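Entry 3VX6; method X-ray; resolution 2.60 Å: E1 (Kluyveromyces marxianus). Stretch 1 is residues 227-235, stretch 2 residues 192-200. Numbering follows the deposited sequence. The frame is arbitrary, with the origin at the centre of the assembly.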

ATOM      1  N   PRO A 227     -21.293   7.896   3.245  1.00 44.28           N
ATOM      2  CA  PRO A 227     -21.043   9.206   3.859  1.00 43.60           C
ATOM      3  C   PRO A 227     -21.479   9.066   5.327  1.00 42.64           C
ATOM      4  O   PRO A 227     -22.570   8.584   5.616  1.00 41.48           O
ATOM      5  CB  PRO A 227     -21.886  10.166   3.015  1.00 44.44           C
ATOM      6  CG  PRO A 227     -22.949   9.290   2.366  1.00 45.48           C
ATOM      7  CD  PRO A 227     -22.470   7.861   2.359  1.00 44.62           C
ATOM      8  N   ARG A 228     -20.575   9.395   6.244  1.00 42.50           N
ATOM      9  CA  ARG A 228     -20.857   9.302   7.664  1.00 43.47           C
ATOM     10  C   ARG A 228     -20.178  10.418   8.422  1.00 45.29           C
ATOM     11  O   ARG A 228     -19.263  11.063   7.919  1.00 45.36           O
ATOM     12  CB  ARG A 228     -20.359   7.969   8.219  1.00 41.81           C
ATOM     13  CG  ARG A 228     -20.721   6.774   7.390  1.00 37.23           C
ATOM     14  CD  ARG A 228     -20.175   5.566   8.075  1.00 36.64           C
ATOM     15  NE  ARG A 228     -20.515   4.316   7.421  1.00 34.49           N
ATOM     16  CZ  ARG A 228     -20.394   3.153   8.041  1.00 34.42           C
ATOM     17  NH1 ARG A 228     -19.952   3.141   9.294  1.00 34.97           N
ATOM     18  NH2 ARG A 228     -20.702   2.023   7.430  1.00 31.78           N
ATOM     19  N   GLU A 229     -20.627  10.613   9.650  1.00 48.36           N
ATOM     20  CA  GLU A 229     -20.068  11.633  10.510  1.00 51.19           C
ATOM     21  C   GLU A 229     -18.659  11.148  10.800  1.00 49.76           C
ATOM     22  O   GLU A 229     -17.679  11.883  10.687  1.00 50.41           O
ATOM     23  CB  GLU A 229     -20.887  11.703  11.807  1.00 54.17           C
ATOM     24  CG  GLU A 229     -22.376  11.974  11.590  1.00 57.29           C
ATOM     25  CD  GLU A 229     -22.665  13.448  11.376  1.00 59.09           C
ATOM     26  OE1 GLU A 229     -22.149  14.262  12.182  1.00 59.58           O
ATOM     27  OE2 GLU A 229     -23.408  13.785  10.421  1.00 59.83           O
ATOM     28  N   THR A 230     -18.578   9.865  11.109  1.00 48.78           N
ATOM     29  CA  THR A 230     -17.321   9.256  11.475  1.00 47.75           C
ATOM     30  C   THR A 230     -17.072   7.895  10.804  1.00 46.35           C
ATOM     31  O   THR A 230     -17.972   7.301  10.209  1.00 45.45           O
ATOM     32  CB  THR A 230     -17.284   9.131  13.023  1.00 48.76           C
ATOM     33  OG1 THR A 230     -16.002   8.671  13.447  1.00 51.51           O
ATOM     34  CG2 THR A 230     -18.353   8.172  13.508  1.00 49.33           C
ATOM     35  N   TYR A 231     -15.828   7.425  10.886  1.00 44.69           N
ATOM     36  CA  TYR A 231     -15.421   6.142  10.318  1.00 41.91           C
ATOM     37  C   TYR A 231     -14.531   5.436  11.316  1.00 41.89           C
ATOM     38  O   TYR A 231     -13.560   6.010  11.800  1.00 42.43           O
ATOM     39  CB  TYR A 231     -14.638   6.355   9.040  1.00 40.68           C
ATOM     40  CG  TYR A 231     -15.422   7.085   8.004  1.00 38.75           C
ATOM     41  CD1 TYR A 231     -16.229   6.396   7.109  1.00 36.63           C
ATOM     42  CD2 TYR A 231     -15.403   8.477   7.948  1.00 37.73           C
ATOM     43  CE1 TYR A 231     -16.999   7.076   6.186  1.00 38.94           C
ATOM     44  CE2 TYR A 231     -16.178   9.163   7.024  1.00 37.63           C
ATOM     45  CZ  TYR A 231     -16.969   8.459   6.155  1.00 36.48           C
ATOM     46  OH  TYR A 231     -17.767   9.128   5.273  1.00 42.56           O
ATOM     47  N   THR A 232     -14.851   4.187  11.619  1.00 41.14           N
ATOM     48  CA  THR A 232     -14.061   3.441  12.581  1.00 39.74           C
ATOM     49  C   THR A 232     -13.206   2.400  11.899  1.00 38.34           C
ATOM     50  O   THR A 232     -13.694   1.637  11.079  1.00 37.17           O
ATOM     51  CB  THR A 232     -14.956   2.746  13.605  1.00 39.32           C
ATOM     52  OG1 THR A 232     -15.624   3.738  14.400  1.00 41.14           O
ATOM     53  CG2 THR A 232     -14.122   1.840  14.493  1.00 39.10           C
ATOM     54  N   ILE A 233     -11.929   2.361  12.251  1.00 38.11           N
ATOM     55  CA  ILE A 233     -11.019   1.402  11.647  1.00 37.98           C
ATOM     56  C   ILE A 233     -10.160   0.696  12.675  1.00 38.90           C
ATOM     57  O   ILE A 233      -9.500   1.340  13.490  1.00 39.14           O
ATOM     58  CB  ILE A 233     -10.088   2.089  10.647  1.00 37.30           C
ATOM     59  CG1 ILE A 233     -10.917   2.755   9.544  1.00 35.54           C
ATOM     60  CG2 ILE A 233      -9.101   1.074  10.085  1.00 36.54           C
ATOM     61  CD1 ILE A 233     -10.114   3.638   8.628  1.00 34.58           C
ATOM     62  N   CYS A 234     -10.175  -0.632  12.634  1.00 40.11           N
ATOM     63  CA  CYS A 234      -9.363  -1.438  13.542  1.00 42.47           C
ATOM     64  C   CYS A 234      -8.010  -1.679  12.883  1.00 41.67           C
ATOM     65  O   CYS A 234      -7.935  -2.225  11.788  1.00 41.57           O
ATOM     66  CB  CYS A 234     -10.036  -2.785  13.812  1.00 43.78           C
ATOM     67  SG  CYS A 234     -11.602  -2.657  14.656  1.00 47.61           S
ATOM     68  N   PHE A 235      -6.943  -1.267  13.549  1.00 42.83           N
ATOM     69  CA  PHE A 235      -5.603  -1.441  13.011  1.00 43.85           C
ATOM     70  C   PHE A 235      -4.910  -2.584  13.724  1.00 44.59           C
ATOM     71  O   PHE A 235      -4.416  -2.427  14.837  1.00 46.05           O
ATOM     72  CB  PHE A 235      -4.819  -0.140  13.168  1.00 42.35           C
ATOM     73  CG  PHE A 235      -5.406   1.008  12.387  1.00 44.46           C
ATOM     74  CD1 PHE A 235      -5.300   1.048  10.997  1.00 43.15           C
ATOM     75  CD2 PHE A 235      -6.097   2.032  13.033  1.00 43.68           C
ATOM     76  CE1 PHE A 235      -5.873   2.093  10.263  1.00 44.19           C
ATOM     77  CE2 PHE A 235      -6.674   3.081  12.304  1.00 43.34           C
ATOM     78  CZ  PHE A 235      -6.562   3.110  10.919  1.00 42.89           C
TER
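Stretch 2, residues 192-200: NLKVCEKVV

Stretch 2 lies along stretch 1 in the same direction, and the two are joined in two ways: a pair of parallel β-strands at their C-terminal ends, and an arginine that reaches across to the turn leading into the strand of stretch 2. Together they bury 452 Å², counting both sides. Stretch 2 opens with the last part of a helix that includes Asn192 and Leu193, passes through a turn at Cys196 and Glu197, and becomes extended by Val199 and Val200. Stretch 1 begins as a loop and runs as a strand through Ile233, Cys234 and Phe235. The strand axes approach to 4.4 Å and cross at -22°; Thr232, Ile233 and Cys234 pair with Lys198, Val199 and Val200, with CA to CA distances of 4.8, 4.7 and 4.3 Å respectively.

Arg228 loses the most surface to stretch 2, 85 Å². Its CB points toward the other stretch, and chi2 and chi3 are both t, so the side chain extends far enough to bring the guanidinium up to the backbone carbonyls of Leu193 and Cys196. There the group meets carbonyl oxygens near its own plane. Arg228 NH2 donates to Cys196 O at 2.9 Å, and Arg228 NH1 donates to the same Cys196 O at 3.1 Å, so one carbonyl is gripped by both terminal nitrogens. A further, weak hydrogen bond runs from Arg228 NH2 to Leu193 O; at 2.5 Å it is short, but its angle of 118° is poor. The arginine thus links a carbonyl of the helix, on Leu193, to one in the following loop, on Cys196. The base of the arginine is tied down within its own stretch, where Arg228 N donates to Tyr231 OH at 3.0 Å.

Cys234, with 78 Å² covered, belongs to the strand pairing. Its backbone nitrogen donates to the other strand, Cys234 N to Val199 O at 2.6 Å, while Val199 N donates to Thr232 O, two residues before Cys234, at 2.9 Å. Val199 therefore uses both its N and its O on the two residues flanking Ile233, the usual pattern of a parallel bridge. Val199 O also receives a CA-H...O contact from Ile233 CA at 3.0 Å, and a longer one joins Val200 CA to Cys234 O at 3.5 Å. The side chains of Cys234 and Val200 share one face of the sheet, with Cys234 CB 3.6 Å from Val200 CG1; Cys234 SG also lies 3.9 Å from Lys198 CD. Ile233 and Val199 occupy the other face, with Ile233 CG1 4.2 Å from Val199 CB.

Thr232, with 57 Å² covered, sits against Lys198. Its methyl carbon CG2 packs 3.5 Å from Lys198 CB, and its carbonyl oxygen, Thr232 O, lies 3.2 Å from the same Lys198 CB. The lysine CB points toward stretch 1, but the end of its side chain leads away and Lys198 NZ is hydrogen-bonded elsewhere in the structure.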

ATOM      1  N   ASN A 192     -21.492  -3.721   2.176  1.00 45.63           N
ATOM      2  CA  ASN A 192     -21.098  -4.069   3.531  1.00 43.73           C
ATOM      3  C   ASN A 192     -20.557  -2.828   4.192  1.00 43.28           C
ATOM      4  O   ASN A 192     -20.821  -2.575   5.367  1.00 43.46           O
ATOM      5  CB  ASN A 192     -20.013  -5.133   3.532  1.00 40.97           C
ATOM      6  CG  ASN A 192     -20.577  -6.513   3.418  1.00 40.00           C
ATOM      7  OD1 ASN A 192     -21.796  -6.686   3.370  1.00 38.45           O
ATOM      8  ND2 ASN A 192     -19.702  -7.512   3.378  1.00 39.61           N
ATOM      9  N   LEU A 193     -19.803  -2.047   3.427  1.00 42.90           N
ATOM     10  CA  LEU A 193     -19.222  -0.822   3.961  1.00 43.01           C
ATOM     11  C   LEU A 193     -20.293   0.199   4.280  1.00 42.09           C
ATOM     12  O   LEU A 193     -20.121   1.000   5.191  1.00 42.47           O
ATOM     13  CB  LEU A 193     -18.193  -0.241   2.987  1.00 42.70           C
ATOM     14  CG  LEU A 193     -16.916  -1.084   2.947  1.00 42.55           C
ATOM     15  CD1 LEU A 193     -16.090  -0.734   1.722  1.00 44.39           C
ATOM     16  CD2 LEU A 193     -16.134  -0.874   4.229  1.00 43.02           C
ATOM     17  N   LYS A 194     -21.401   0.160   3.551  1.00 41.16           N
ATOM     18  CA  LYS A 194     -22.495   1.088   3.802  1.00 41.80           C
ATOM     19  C   LYS A 194     -23.212   0.787   5.111  1.00 42.77           C
ATOM     20  O   LYS A 194     -23.830   1.684   5.692  1.00 43.83           O
ATOM     21  CB  LYS A 194     -23.506   1.048   2.661  1.00 40.68           C
ATOM     22  CG  LYS A 194     -22.987   1.682   1.390  1.00 42.43           C
ATOM     23  CD  LYS A 194     -23.989   1.592   0.265  1.00 43.01           C
ATOM     24  CE  LYS A 194     -23.458   2.300  -0.975  1.00 45.87           C
ATOM     25  NZ  LYS A 194     -24.354   2.117  -2.158  1.00 49.01           N
ATOM     26  N   VAL A 195     -23.114  -0.460   5.583  1.00 42.28           N
ATOM     27  CA  VAL A 195     -23.779  -0.873   6.818  1.00 40.93           C
ATOM     28  C   VAL A 195     -22.855  -1.408   7.911  1.00 41.68           C
ATOM     29  O   VAL A 195     -23.295  -1.643   9.035  1.00 42.85           O
ATOM     30  CB  VAL A 195     -24.855  -1.964   6.543  1.00 40.93           C
ATOM     31  CG1 VAL A 195     -25.719  -1.557   5.358  1.00 39.95           C
ATOM     32  CG2 VAL A 195     -24.191  -3.310   6.282  1.00 39.89           C
ATOM     33  N   CYS A 196     -21.583  -1.613   7.599  1.00 41.92           N
ATOM     34  CA  CYS A 196     -20.662  -2.143   8.602  1.00 42.85           C
ATOM     35  C   CYS A 196     -20.429  -1.146   9.733  1.00 43.15           C
ATOM     36  O   CYS A 196     -20.557   0.065   9.540  1.00 42.81           O
ATOM     37  CB  CYS A 196     -19.323  -2.495   7.966  1.00 43.87           C
ATOM     38  SG  CYS A 196     -18.364  -1.054   7.478  1.00 45.15           S
ATOM     39  N   GLU A 197     -20.087  -1.666  10.910  1.00 43.12           N
ATOM     40  CA  GLU A 197     -19.835  -0.836  12.081  1.00 43.49           C
ATOM     41  C   GLU A 197     -18.446  -0.271  11.959  1.00 43.87           C
ATOM     42  O   GLU A 197     -18.150   0.807  12.484  1.00 44.62           O
ATOM     43  CB  GLU A 197     -19.884  -1.651  13.380  1.00 44.09           C
ATOM     44  CG  GLU A 197     -21.217  -2.248  13.719  1.00 45.00           C
ATOM     45  CD  GLU A 197     -21.428  -3.596  13.082  1.00 45.73           C
ATOM     46  OE1 GLU A 197     -20.656  -4.530  13.411  1.00 44.59           O
ATOM     47  OE2 GLU A 197     -22.367  -3.713  12.256  1.00 47.15           O
ATOM     48  N   LYS A 198     -17.591  -1.023  11.273  1.00 43.72           N
ATOM     49  CA  LYS A 198     -16.218  -0.616  11.098  1.00 41.95           C
ATOM     50  C   LYS A 198     -15.451  -1.436  10.094  1.00 41.41           C
ATOM     51  O   LYS A 198     -15.944  -2.426   9.565  1.00 42.25           O
ATOM     52  CB  LYS A 198     -15.497  -0.659  12.441  1.00 43.88           C
ATOM     53  CG  LYS A 198     -15.665  -1.935  13.214  1.00 43.19           C
ATOM     54  CD  LYS A 198     -15.343  -1.676  14.672  1.00 43.80           C
ATOM     55  CE  LYS A 198     -15.415  -2.944  15.509  1.00 44.59           C
ATOM     56  NZ  LYS A 198     -15.315  -2.625  16.960  1.00 41.52           N
ATOM     57  N   VAL A 199     -14.231  -0.981   9.843  1.00 40.03           N
ATOM     58  CA  VAL A 199     -13.301  -1.598   8.922  1.00 37.70           C
ATOM     59  C   VAL A 199     -12.086  -2.068   9.698  1.00 36.52           C
ATOM     60  O   VAL A 199     -11.547  -1.328  10.511  1.00 36.11           O
ATOM     61  CB  VAL A 199     -12.847  -0.582   7.866  1.00 38.78           C
ATOM     62  CG1 VAL A 199     -11.642  -1.124   7.079  1.00 38.84           C
ATOM     63  CG2 VAL A 199     -14.012  -0.270   6.945  1.00 39.91           C
ATOM     64  N   VAL A 200     -11.661  -3.301   9.454  1.00 36.47           N
ATOM     65  CA  VAL A 200     -10.491  -3.848  10.133  1.00 36.19           C
ATOM     66  C   VAL A 200      -9.350  -3.895   9.122  1.00 37.17           C
ATOM     67  O   VAL A 200      -9.502  -4.394   8.006  1.00 37.56           O
ATOM     68  CB  VAL A 200     -10.789  -5.246  10.731  1.00 34.90           C
ATOM     69  CG1 VAL A 200     -11.868  -5.118  11.774  1.00 34.77           C
ATOM     70  CG2 VAL A 200     -11.248  -6.202   9.660  1.00 33.01           C
TER